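Local coordinates for protein nine-heme cytochrome c (Desulfovibrio desulfuricans, PDB 1OFW) that carries electrons through nine covalently bound c-type hemes and may form part of a transmembrane redox complex that feeds electrons to the cytoplasm for sulfate reduction, at residues A[29-34]-A[131-136]; A[12-17]-A[33-38]; A[78-83]-A[95-100]. One frame throughout, in Å; residues are numbered along the deposited sequence.

Contact 1 (A[29-34]-A[131-136]); sequences AMKPVV and HNITPS. With HEC (heme c), chain G.
Met30 lays its terminal methyl over one face of the His131 imidazole, CE standing 3.8 Å from the ring centroid, while Val33 covers the opposite face with CG2. The methionine chain reaches this place by bending at both chi2 and chi3 (-71° and -69°), which also leaves its CG and CE against the heme ring. Val33 CG2 lies anti to its own carbonyl carbon and is likewise shared between imidazole and porphyrin. Held between these two CH-pi contacts, the ring has its rotation set by a third group: His131 ND1 donates to Lys31 O at 2.7 Å, with the acceptor exactly in the ring plane and the N-H approaching almost along the C=O axis. On the far side of the imidazole, NE2 binds the heme iron at 2.0 Å. Here is the bis-histidine c-heme site of a class III cytochrome: His131 is an axial ligand of heme 5, His81 the other, and the carbonyl that grips ND1 would be expected to strengthen the imidazolate character of the ligand. Segment 29-34 also holds a propionate, Met30 N donating to O2A of the heme at 2.8 Å. Beyond the ligand, Asn132 folds its amide back toward the strand, and OD1 accepts from Val34 N through an in-plane lone pair (2.9 Å). Ile133 packs with CG2 on Pro32 CD and sets CD1 against Val34 CG2 at 3.7 Å. Outermost, the extended Lys31 chain crosses Ile133 obliquely, its CB 3.9 Å from Ile133 CG2, and two waters join Lys31 NZ to Ile133 O, the second held weakly by NZ.

Contact 2 (A[12-17]-A[33-38]); sequences SAIVMF and VVFNHL. With HEC (heme c), chain C.
Strands 13-16 and 33-36 form a two-stranded antiparallel sheet, their short axes 4.5 Å apart, that leads into the helix bearing an axial ligand of heme 1. Ile14 and Phe35 make one hydrogen-bonded pair, Phe35 N donating to Ile14 O at 2.9 Å; Met16 and Val33 make the other. The packed side is the heme side, where Ile14, Met16, Val33 and Phe35 project. Phe35 CG is anti to the backbone N (chi1 176°), so the ring swings away from strand 13-16 and lays one face on the heme methyl CMD, with CE2 3.6 Å from C2D of the heme. Met16 runs beside it; SD touches Phe35 CB at 3.7 Å and stands oblique to the ring, 5.2 Å from its centroid, a Met-aromatic contact. Ile14 CD1 lies at the Phe35 ring edge and also meets His37 CD2 and CHA of the heme. His37 NE2 binds the iron opposite His51, while its ND1 is held by Glu41.

On the other face Val15 CG2 and Val34 CG2 meet at 4.1 Å, and helix 152-164 covers Ala13 and Val34. The loose end is the start of helix 37-43, polar and water-bridged. Asn36 is the N-cap, its OD1 accepting from Ile39 N. Ser12 O accepts from Leu38 N on an in-plane lone pair, and Ser12 OG, also bonded to Glu4 O, receives a water 2.8 Å away that donates to Asn36 OD1 as well.

Contact 3 (A[78-83]-A[95-100]); sequences RAMHAT and VSCVSC. With HEC (heme c), chain G.
Ser96 OG is engaged twice: it donates to Ala82 O at 2.8 Å, meeting a lone pair in the carbonyl plane, and accepts from Ser99 N at 3.3 Å. Its crowded first torsion (chi1 75°), between backbone N and carbonyl carbon, lets the hydroxyl serve both. Ser99 OG returns a weak bond from Ser96 N, completing a capping box at the start of helix 97-107. Two further amides of that first turn, Cys97 N and Val98 N, both point at Met80 O, but weakly, the former with a strongly bent N-H. Ala79 O, by contrast, is buried with no partner. Met80 O, at the C-terminal end of helix 76-81, thus faces the first amides of helix 97-107.

His81 leaves this junction for the heme, its NE2 2.0 Å from the iron of heme 5, and its ND1 donates to the backbone O of Asp77, which fixes the ring. Met80, the residue before it, lies on the same heme, CG 3.6 Å from C3D and SD 4.0 Å from Cys97 SG, one of the two thioether sulfurs of heme 3. Val98 packs CG2 on His81 CB and presses CG1 tightly on Thr83 CG2. Arg78 reaches instead to a propionate of another heme and to Asn84. The junction therefore sits between hemes, with helix 97-107 continuing away from it and the loops holding Cys59 and His63 packing on helix 76-81.

From the N terminus, strand 13-16 pairs with strand 33-36 in contact 2, closing a short loop of fifteen residues that contains no helix or strand. Contact 1 opens on 29-34, which overlaps the second segment of contact 2 at Val33 and Val34, and closes far downstream at 131-136; Pro32 and Ile133 also pack on Val15. Within that long span contact 3 closes its own loop between 78-83 and 95-100, in series after contact 2. Contacts 1 and 3 meet at one heme, bringing together its two axial histidines, fifty residues apart in the chain. Contact 2 touches contact 3 where Met16 CE meets Met80 SD, so sheet, helix ends and the 131-136 loop become joined.

Contact 1 (A[29-34]-A[131-136])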
loop_
_atom_site.group_PDB
_atom_site.type_symbol
_atom_site.label_atom_id
_atom_site.label_comp_id
_atom_site.label_asym_id
_atom_site.label_seq_id
_atom_site.Cartn_x
_atom_site.Cartn_y
_atom_site.Cartn_z
ATOM N N ALA A 29 17.988 11.838 8.493
ATOM C CA ALA A 29 17.525 10.783 7.622
ATOM C C ALA A 29 16.234 10.146 8.132
ATOM O O ALA A 29 15.869 10.276 9.298
ATOM C CB ALA A 29 18.579 9.691 7.556
ATOM N N MET A 30 15.586 9.429 7.215
ATOM C CA MET A 30 14.516 8.535 7.646
ATOM C C MET A 30 15.085 7.398 8.492
ATOM O O MET A 30 16.286 7.100 8.444
ATOM C CB MET A 30 13.808 7.903 6.439
ATOM C CG MET A 30 13.203 8.904 5.468
ATOM S SD MET A 30 11.754 9.747 6.141
ATOM C CE MET A 30 10.588 8.390 6.194
ATOM N N LYS A 31 14.245 6.700 9.258
ATOM C CA LYS A 31 14.628 5.432 9.854
ATOM C C LYS A 31 15.069 4.512 8.732
ATOM O O LYS A 31 14.435 4.472 7.676
ATOM C CB LYS A 31 13.476 4.759 10.600
ATOM C CG LYS A 31 13.092 5.530 11.866
ATOM C CD LYS A 31 11.915 4.825 12.510
ATOM C CE LYS A 31 11.583 5.458 13.847
ATOM N NZ LYS A 31 10.453 4.673 14.448
ATOM N N PRO A 32 16.161 3.765 8.908
ATOM C CA PRO A 32 16.492 2.746 7.919
ATOM C C PRO A 32 15.379 1.727 7.710
ATOM O O PRO A 32 14.507 1.546 8.550
ATOM C CB PRO A 32 17.751 2.102 8.500
ATOM C CG PRO A 32 18.355 3.181 9.353
ATOM C CD PRO A 32 17.154 3.893 9.977
ATOM N N VAL A 33 15.422 1.072 6.573
ATOM C CA VAL A 33 14.426 0.077 6.146
ATOM C C VAL A 33 14.932 -1.342 6.324
ATOM O O VAL A 33 16.016 -1.653 5.815
ATOM C CB VAL A 33 14.071 0.313 4.674
ATOM C CG1 VAL A 33 13.146 -0.760 4.162
ATOM C CG2 VAL A 33 13.445 1.699 4.485
ATOM N N VAL A 34 14.164 -2.174 7.013
ATOM C CA VAL A 34 14.525 -3.590 7.097
ATOM C C VAL A 34 13.709 -4.325 6.038
ATOM O O VAL A 34 12.479 -4.409 6.086
ATOM C CB VAL A 34 14.287 -4.171 8.481
ATOM C CG1 VAL A 34 14.682 -5.646 8.480
ATOM C CG2 VAL A 34 15.092 -3.426 9.537
ATOM N N HIS A 131 10.082 2.165 6.674
ATOM C CA HIS A 131 11.050 2.866 7.529
ATOM C C HIS A 131 10.775 2.484 8.979
ATOM O O HIS A 131 10.102 3.172 9.741
ATOM C CB HIS A 131 10.962 4.372 7.246
ATOM C CG HIS A 131 11.402 4.754 5.861
ATOM N ND1 HIS A 131 12.762 4.921 5.568
ATOM C CD2 HIS A 131 10.752 5.008 4.703
ATOM C CE1 HIS A 131 12.889 5.249 4.303
ATOM N NE2 HIS A 131 11.687 5.315 3.731
ATOM N N ASN A 132 11.257 1.293 9.301
ATOM C CA ASN A 132 10.706 0.427 10.345
ATOM C C ASN A 132 11.747 -0.131 11.291
ATOM O O ASN A 132 11.433 -1.097 12.013
ATOM C CB ASN A 132 9.968 -0.716 9.624
ATOM C CG ASN A 132 10.847 -1.646 8.823
ATOM O OD1 ASN A 132 12.062 -1.579 8.847
ATOM N ND2 ASN A 132 10.292 -2.582 8.065
ATOM N N ILE A 133 12.942 0.384 11.343
ATOM C CA ILE A 133 14.019 -0.163 12.177
ATOM C C ILE A 133 13.734 -0.291 13.660
ATOM O O ILE A 133 13.096 0.553 14.278
ATOM C CB ILE A 133 15.305 0.717 12.090
ATOM C CG1 ILE A 133 16.531 -0.037 12.627
ATOM C CG2 ILE A 133 15.160 2.055 12.801
ATOM C CD1 ILE A 133 16.936 -1.237 11.825
ATOM N N THR A 134 14.339 -1.327 14.264
ATOM C CA THR A 134 14.272 -1.521 15.691
ATOM C C THR A 134 14.796 -0.312 16.465
ATOM O O THR A 134 15.801 0.298 16.123
ATOM C CB THR A 134 15.027 -2.764 16.195
ATOM O OG1 THR A 134 15.070 -2.729 17.634
ATOM C CG2 THR A 134 16.469 -2.767 15.716
ATOM N N PRO A 135 14.108 0.055 17.557
ATOM C CA PRO A 135 14.626 1.116 18.426
ATOM C C PRO A 135 15.977 0.809 19.012
ATOM O O PRO A 135 16.666 1.704 19.487
ATOM C CB PRO A 135 13.617 1.150 19.582
ATOM C CG PRO A 135 12.351 0.665 18.953
ATOM C CD PRO A 135 12.794 -0.442 18.027
ATOM N N SER A 136 16.425 -0.430 18.981
ATOM C CA SER A 136 17.727 -0.777 19.533
ATOM C C SER A 136 18.922 -0.274 18.744
ATOM O O SER A 136 20.044 -0.154 19.257
ATOM C CB SER A 136 17.800 -2.312 19.624
ATOM O OG SER A 136 16.736 -2.771 20.444
HETATM FE FE HEC G . 11.395 5.777 1.787
HETATM C CHA HEC G . 14.793 5.884 1.359
HETATM C CHB HEC G . 11.410 9.112 2.493
HETATM C CHC HEC G . 8.007 5.705 2.166
HETATM C CHD HEC G . 11.408 2.448 1.026
HETATM N NA HEC G . 12.813 7.182 1.864
HETATM C C1A HEC G . 14.191 7.077 1.622
HETATM C C2A HEC G . 14.811 8.383 1.629
HETATM C C3A HEC G . 13.853 9.264 1.945
HETATM C C4A HEC G . 12.600 8.530 2.112
HETATM C CMA HEC G . 13.972 10.789 2.128
HETATM C CAA HEC G . 16.287 8.636 1.296
HETATM C CBA HEC G . 17.235 8.367 2.482
HETATM C CGA HEC G . 17.057 9.312 3.653
HETATM O O1A HEC G . 17.219 10.552 3.438
HETATM O O2A HEC G . 16.792 8.815 4.775
HETATM N NB HEC G . 10.009 7.135 2.250
HETATM C C1B HEC G . 10.190 8.468 2.579
HETATM C C2B HEC G . 8.934 9.044 3.018
HETATM C C3B HEC G . 7.992 8.079 2.900
HETATM C C4B HEC G . 8.655 6.895 2.414
HETATM C CMB HEC G . 8.795 10.481 3.553
HETATM C CAB HEC G . 6.496 8.109 3.230
HETATM C CBB HEC G . 5.809 9.323 2.526
HETATM N NC HEC G . 10.007 4.358 1.663
HETATM C C1C HEC G . 8.647 4.522 1.850
HETATM C C2C HEC G . 7.989 3.260 1.666
HETATM C C3C HEC G . 8.933 2.342 1.358
HETATM C C4C HEC G . 10.188 3.038 1.334
HETATM C CMC HEC G . 6.468 3.089 1.865
HETATM C CAC HEC G . 8.781 0.820 1.173
HETATM C CBC HEC G . 7.725 0.434 0.112
HETATM N ND HEC G . 12.804 4.437 1.328
HETATM C C1D HEC G . 12.621 3.089 1.114
HETATM C C2D HEC G . 13.914 2.429 1.013
HETATM C C3D HEC G . 14.850 3.383 1.142
HETATM C C4D HEC G . 14.178 4.646 1.282
HETATM C CMD HEC G . 14.114 0.911 0.784
HETATM C CAD HEC G . 16.382 3.176 1.158
HETATM C CBD HEC G . 16.858 2.856 2.606
HETATM C CGD HEC G . 16.987 4.078 3.470
HETATM O O1D HEC G . 16.380 4.192 4.581
HETATM O O2D HEC G . 17.755 4.982 3.044
HETATM O O HOH W 1 10.588 1.761 13.944
HETATM O O HOH W 2 12.694 2.691 15.761
#

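Contact 2 (A[12-17]-A[33-38])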
loop_
_atom_site.group_PDB
_atom_site.type_symbol
_atom_site.label_atom_id
_atom_site.label_comp_id
_atom_site.label_asym_id
_atom_site.label_seq_id
_atom_site.Cartn_x
_atom_site.Cartn_y
_atom_site.Cartn_z
ATOM N N SER A 12 18.667 -13.024 4.905
ATOM C CA SER A 12 17.240 -13.292 5.054
ATOM C C SER A 12 16.489 -11.996 5.203
ATOM O O SER A 12 15.422 -11.806 4.607
ATOM C CB SER A 12 17.033 -14.205 6.278
ATOM O OG SER A 12 15.676 -14.665 6.322
ATOM N N ALA A 13 17.044 -11.129 6.028
ATOM C CA ALA A 13 16.546 -9.771 6.224
ATOM C C ALA A 13 17.740 -8.817 6.281
ATOM O O ALA A 13 18.782 -9.228 6.772
ATOM C CB ALA A 13 15.681 -9.666 7.464
ATOM N N ILE A 14 17.584 -7.615 5.768
ATOM C CA ILE A 14 18.636 -6.689 5.433
ATOM C C ILE A 14 18.278 -5.294 5.933
ATOM O O ILE A 14 17.233 -4.818 5.506
ATOM C CB ILE A 14 18.834 -6.610 3.882
ATOM C CG1 ILE A 14 19.179 -7.949 3.239
ATOM C CG2 ILE A 14 19.824 -5.513 3.504
ATOM C CD1 ILE A 14 19.001 -8.064 1.733
ATOM N N VAL A 15 19.105 -4.653 6.730
ATOM C CA VAL A 15 18.918 -3.223 6.996
ATOM C C VAL A 15 19.512 -2.411 5.828
ATOM O O VAL A 15 20.690 -2.576 5.489
ATOM C CB VAL A 15 19.565 -2.742 8.286
ATOM C CG1 VAL A 15 19.102 -1.329 8.589
ATOM C CG2 VAL A 15 19.226 -3.662 9.464
ATOM N N MET A 16 18.713 -1.549 5.228
ATOM C CA MET A 16 19.062 -0.644 4.161
ATOM C C MET A 16 19.176 0.774 4.687
ATOM O O MET A 16 18.268 1.361 5.276
ATOM C CB MET A 16 18.017 -0.698 3.041
ATOM C CG MET A 16 17.822 -2.107 2.479
ATOM S SD MET A 16 16.494 -2.223 1.280
ATOM C CE MET A 16 17.182 -1.292 -0.079
ATOM N N PHE A 17 20.365 1.357 4.482
ATOM C CA PHE A 17 20.686 2.655 5.017
ATOM C C PHE A 17 20.775 3.733 3.958
ATOM O O PHE A 17 20.903 3.439 2.761
ATOM C CB PHE A 17 22.070 2.610 5.707
ATOM C CG PHE A 17 22.078 1.798 6.978
ATOM C CD1 PHE A 17 22.402 0.455 6.937
ATOM C CD2 PHE A 17 21.786 2.360 8.191
ATOM C CE1 PHE A 17 22.412 -0.253 8.101
ATOM C CE2 PHE A 17 21.789 1.664 9.382
ATOM C CZ PHE A 17 22.130 0.325 9.325
ATOM N N VAL A 33 15.422 1.072 6.573
ATOM C CA VAL A 33 14.426 0.077 6.146
ATOM C C VAL A 33 14.932 -1.342 6.324
ATOM O O VAL A 33 16.016 -1.653 5.815
ATOM C CB VAL A 33 14.071 0.313 4.674
ATOM C CG1 VAL A 33 13.146 -0.760 4.162
ATOM C CG2 VAL A 33 13.445 1.699 4.485
ATOM N N VAL A 34 14.164 -2.174 7.013
ATOM C CA VAL A 34 14.525 -3.590 7.097
ATOM C C VAL A 34 13.709 -4.325 6.038
ATOM O O VAL A 34 12.479 -4.409 6.086
ATOM C CB VAL A 34 14.287 -4.171 8.481
ATOM C CG1 VAL A 34 14.682 -5.646 8.480
ATOM C CG2 VAL A 34 15.092 -3.426 9.537
ATOM N N PHE A 35 14.377 -4.813 5.019
ATOM C CA PHE A 35 13.823 -5.472 3.867
ATOM C C PHE A 35 13.893 -6.975 4.092
ATOM O O PHE A 35 14.976 -7.500 4.355
ATOM C CB PHE A 35 14.605 -5.068 2.619
ATOM C CG PHE A 35 14.161 -5.795 1.369
ATOM C CD1 PHE A 35 12.939 -5.510 0.768
ATOM C CD2 PHE A 35 14.924 -6.775 0.782
ATOM C CE1 PHE A 35 12.516 -6.144 -0.358
ATOM C CE2 PHE A 35 14.485 -7.403 -0.361
ATOM C CZ PHE A 35 13.273 -7.137 -0.951
ATOM N N ASN A 36 12.764 -7.674 4.005
ATOM C CA ASN A 36 12.684 -9.114 4.197
ATOM C C ASN A 36 12.876 -9.812 2.866
ATOM O O ASN A 36 11.957 -10.025 2.057
ATOM C CB ASN A 36 11.337 -9.467 4.861
ATOM C CG ASN A 36 11.382 -10.881 5.412
ATOM O OD1 ASN A 36 11.950 -11.748 4.750
ATOM N ND2 ASN A 36 10.784 -11.113 6.586
ATOM N N HIS A 37 14.148 -10.131 2.578
ATOM C CA HIS A 37 14.515 -10.707 1.307
ATOM C C HIS A 37 13.914 -12.095 1.140
ATOM O O HIS A 37 13.517 -12.489 0.054
ATOM C CB HIS A 37 16.050 -10.746 1.171
ATOM C CG HIS A 37 16.525 -10.871 -0.236
ATOM N ND1 HIS A 37 16.480 -12.012 -0.997
ATOM C CD2 HIS A 37 17.056 -9.934 -1.086
ATOM C CE1 HIS A 37 16.961 -11.780 -2.204
ATOM N NE2 HIS A 37 17.323 -10.513 -2.292
ATOM N N LEU A 38 13.864 -12.826 2.255
ATOM C CA LEU A 38 13.321 -14.190 2.229
ATOM C C LEU A 38 11.893 -14.166 1.704
ATOM O O LEU A 38 11.577 -14.968 0.821
ATOM C CB LEU A 38 13.419 -14.781 3.627
ATOM C CG LEU A 38 12.824 -16.194 3.811
ATOM C CD1 LEU A 38 13.778 -17.219 3.239
ATOM C CD2 LEU A 38 12.482 -16.500 5.258
HETATM FE FE HEC C . 18.009 -9.564 -3.928
HETATM C CHA HEC C . 19.966 -7.785 -1.790
HETATM C CHB HEC C . 20.565 -11.777 -4.483
HETATM C CHC HEC C . 15.880 -11.596 -5.621
HETATM C CHD HEC C . 15.627 -7.112 -3.827
HETATM N NA HEC C . 19.876 -9.734 -3.282
HETATM C C1A HEC C . 20.501 -8.918 -2.366
HETATM C C2A HEC C . 21.854 -9.412 -2.135
HETATM C C3A HEC C . 22.016 -10.506 -2.891
HETATM C C4A HEC C . 20.787 -10.729 -3.619
HETATM C CMA HEC C . 23.237 -11.439 -3.043
HETATM C CAA HEC C . 22.902 -8.751 -1.215
HETATM C CBA HEC C . 23.731 -7.812 -2.124
HETATM C CGA HEC C . 24.684 -6.860 -1.454
HETATM O O1A HEC C . 24.480 -6.436 -0.298
HETATM O O2A HEC C . 25.692 -6.529 -2.137
HETATM N NB HEC C . 18.204 -11.295 -4.899
HETATM C C1B HEC C . 19.352 -12.073 -5.050
HETATM C C2B HEC C . 19.046 -13.228 -5.875
HETATM C C3B HEC C . 17.727 -13.216 -6.139
HETATM C C4B HEC C . 17.205 -11.989 -5.525
HETATM C CMB HEC C . 20.107 -14.266 -6.314
HETATM C CAB HEC C . 16.850 -14.206 -6.896
HETATM C CBB HEC C . 16.844 -15.601 -6.259
HETATM N NC HEC C . 16.145 -9.380 -4.591
HETATM C C1C HEC C . 15.439 -10.333 -5.265
HETATM C C2C HEC C . 14.121 -9.839 -5.574
HETATM C C3C HEC C . 14.051 -8.577 -5.119
HETATM C C4C HEC C . 15.306 -8.276 -4.482
HETATM C CMC HEC C . 13.056 -10.637 -6.355
HETATM C CAC HEC C . 12.934 -7.539 -5.273
HETATM C CBC HEC C . 11.564 -7.980 -4.748
HETATM N ND HEC C . 17.852 -7.786 -3.045
HETATM C C1D HEC C . 16.787 -6.906 -3.105
HETATM C C2D HEC C . 17.047 -5.770 -2.274
HETATM C C3D HEC C . 18.212 -5.980 -1.633
HETATM C C4D HEC C . 18.736 -7.242 -2.152
HETATM C CMD HEC C . 16.068 -4.564 -2.170
HETATM C CAD HEC C . 18.887 -5.121 -0.564
HETATM C CBD HEC C . 20.031 -4.244 -1.117
HETATM C CGD HEC C . 20.680 -3.459 0.058
HETATM O O1D HEC C . 20.762 -2.230 -0.128
HETATM O O2D HEC C . 21.090 -4.041 1.074
HETATM O O HOH W 3 13.547 -12.985 6.919
#

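Contact 3 (A[78-83]-A[95-100])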
loop_
_atom_site.group_PDB
_atom_site.type_symbol
_atom_site.label_atom_id
_atom_site.label_comp_id
_atom_site.label_asym_id
_atom_site.label_seq_id
_atom_site.Cartn_x
_atom_site.Cartn_y
_atom_site.Cartn_z
ATOM N N ARG A 78 14.586 8.061 -5.787
ATOM C CA ARG A 78 13.929 7.694 -7.024
ATOM C C ARG A 78 13.895 6.184 -7.170
ATOM O O ARG A 78 12.831 5.636 -7.474
ATOM C CB ARG A 78 14.631 8.363 -8.203
ATOM C CG ARG A 78 14.027 7.994 -9.546
ATOM C CD ARG A 78 12.703 8.672 -9.756
ATOM N NE ARG A 78 12.151 8.242 -11.044
ATOM C CZ ARG A 78 10.888 8.420 -11.367
ATOM N NH1 ARG A 78 10.046 9.000 -10.551
ATOM N NH2 ARG A 78 10.521 7.978 -12.568
ATOM N N ALA A 79 15.028 5.541 -6.892
ATOM C CA ALA A 79 15.088 4.092 -7.057
ATOM C C ALA A 79 14.119 3.341 -6.140
ATOM O O ALA A 79 13.606 2.275 -6.538
ATOM C CB ALA A 79 16.518 3.638 -6.806
ATOM N N MET A 80 13.893 3.876 -4.942
ATOM C CA MET A 80 13.076 3.133 -3.988
ATOM C C MET A 80 11.605 3.485 -4.078
ATOM O O MET A 80 10.755 2.674 -3.720
ATOM C CB MET A 80 13.615 3.431 -2.595
ATOM C CG MET A 80 15.089 3.038 -2.428
ATOM S SD MET A 80 15.342 1.256 -2.598
ATOM C CE MET A 80 16.667 1.194 -3.766
ATOM N N HIS A 81 11.270 4.693 -4.544
ATOM C CA HIS A 81 9.893 5.147 -4.491
ATOM C C HIS A 81 9.272 5.542 -5.831
ATOM O O HIS A 81 8.081 5.909 -5.829
ATOM C CB HIS A 81 9.838 6.354 -3.588
ATOM C CG HIS A 81 10.488 6.313 -2.255
ATOM N ND1 HIS A 81 11.650 7.020 -2.105
ATOM C CD2 HIS A 81 10.218 5.809 -1.025
ATOM C CE1 HIS A 81 12.073 6.927 -0.857
ATOM N NE2 HIS A 81 11.227 6.186 -0.184
ATOM N N ALA A 82 10.015 5.493 -6.929
ATOM C CA ALA A 82 9.451 5.964 -8.191
ATOM C C ALA A 82 8.129 5.302 -8.561
ATOM O O ALA A 82 7.968 4.088 -8.460
ATOM C CB ALA A 82 10.426 5.676 -9.325
ATOM N N THR A 83 7.140 6.057 -9.042
ATOM C CA THR A 83 5.927 5.416 -9.521
ATOM C C THR A 83 5.673 5.615 -10.999
ATOM O O THR A 83 4.785 4.969 -11.560
ATOM C CB THR A 83 4.681 5.929 -8.770
ATOM O OG1 THR A 83 4.652 7.343 -8.881
ATOM C CG2 THR A 83 4.805 5.540 -7.306
ATOM N N VAL A 95 12.096 -1.763 -11.439
ATOM C CA VAL A 95 11.019 -1.574 -10.470
ATOM C C VAL A 95 11.613 -0.857 -9.266
ATOM O O VAL A 95 12.771 -0.936 -8.891
ATOM C CB VAL A 95 10.400 -2.903 -10.015
ATOM C CG1 VAL A 95 9.821 -3.652 -11.230
ATOM C CG2 VAL A 95 11.423 -3.787 -9.322
ATOM N N SER A 96 10.826 -0.105 -8.546
ATOM C CA SER A 96 11.005 0.364 -7.198
ATOM C C SER A 96 10.089 -0.362 -6.195
ATOM O O SER A 96 9.192 -1.098 -6.620
ATOM C CB SER A 96 10.803 1.873 -7.100
ATOM O OG SER A 96 9.418 2.097 -7.185
ATOM N N CYS A 97 10.338 -0.169 -4.909
ATOM C CA CYS A 97 9.515 -0.794 -3.875
ATOM C C CYS A 97 8.062 -0.363 -4.064
ATOM O O CYS A 97 7.151 -1.185 -4.091
ATOM C CB CYS A 97 9.971 -0.394 -2.497
ATOM S SG CYS A 97 11.724 -0.416 -2.071
ATOM N N VAL A 98 7.884 0.952 -4.224
ATOM C CA VAL A 98 6.524 1.483 -4.332
ATOM C C VAL A 98 5.818 1.071 -5.580
ATOM O O VAL A 98 4.629 0.712 -5.594
ATOM C CB VAL A 98 6.573 3.016 -4.194
ATOM C CG1 VAL A 98 5.203 3.637 -4.435
ATOM C CG2 VAL A 98 7.088 3.383 -2.824
ATOM N N SER A 99 6.360 1.034 -6.765
ATOM C CA SER A 99 5.835 0.729 -8.061
ATOM C C SER A 99 5.468 -0.745 -8.092
ATOM O O SER A 99 4.380 -0.993 -8.617
ATOM C CB SER A 99 6.772 1.080 -9.209
ATOM O OG SER A 99 7.641 -0.007 -9.451
ATOM N N CYS A 100 6.283 -1.648 -7.577
ATOM C CA CYS A 100 5.786 -3.021 -7.626
ATOM C C CYS A 100 4.576 -3.224 -6.722
ATOM O O CYS A 100 3.636 -3.904 -7.116
ATOM C CB CYS A 100 6.910 -3.978 -7.225
ATOM S SG CYS A 100 6.328 -5.677 -7.330
HETATM FE FE HEC G . 11.395 5.777 1.787
HETATM C CHA HEC G . 14.793 5.884 1.359
HETATM C CHB HEC G . 11.410 9.112 2.493
HETATM C CHC HEC G . 8.007 5.705 2.166
HETATM C CHD HEC G . 11.408 2.448 1.026
HETATM N NA HEC G . 12.813 7.182 1.864
HETATM C C1A HEC G . 14.191 7.077 1.622
HETATM C C2A HEC G . 14.811 8.383 1.629
HETATM C C3A HEC G . 13.853 9.264 1.945
HETATM C C4A HEC G . 12.600 8.530 2.112
HETATM C CMA HEC G . 13.972 10.789 2.128
HETATM C CAA HEC G . 16.287 8.636 1.296
HETATM C CBA HEC G . 17.235 8.367 2.482
HETATM C CGA HEC G . 17.057 9.312 3.653
HETATM O O1A HEC G . 17.219 10.552 3.438
HETATM O O2A HEC G . 16.792 8.815 4.775
HETATM N NB HEC G . 10.009 7.135 2.250
HETATM C C1B HEC G . 10.190 8.468 2.579
HETATM C C2B HEC G . 8.934 9.044 3.018
HETATM C C3B HEC G . 7.992 8.079 2.900
HETATM C C4B HEC G . 8.655 6.895 2.414
HETATM C CMB HEC G . 8.795 10.481 3.553
HETATM C CAB HEC G . 6.496 8.109 3.230
HETATM C CBB HEC G . 5.809 9.323 2.526
HETATM N NC HEC G . 10.007 4.358 1.663
HETATM C C1C HEC G . 8.647 4.522 1.850
HETATM C C2C HEC G . 7.989 3.260 1.666
HETATM C C3C HEC G . 8.933 2.342 1.358
HETATM C C4C HEC G . 10.188 3.038 1.334
HETATM C CMC HEC G . 6.468 3.089 1.865
HETATM C CAC HEC G . 8.781 0.820 1.173
HETATM C CBC HEC G . 7.725 0.434 0.112
HETATM N ND HEC G . 12.804 4.437 1.328
HETATM C C1D HEC G . 12.621 3.089 1.114
HETATM C C2D HEC G . 13.914 2.429 1.013
HETATM C C3D HEC G . 14.850 3.383 1.142
HETATM C C4D HEC G . 14.178 4.646 1.282
HETATM C CMD HEC G . 14.114 0.911 0.784
HETATM C CAD HEC G . 16.382 3.176 1.158
HETATM C CBD HEC G . 16.858 2.856 2.606
HETATM C CGD HEC G . 16.987 4.078 3.470
HETATM O O1D HEC G . 16.380 4.192 4.581
HETATM O O2D HEC G . 17.755 4.982 3.044
#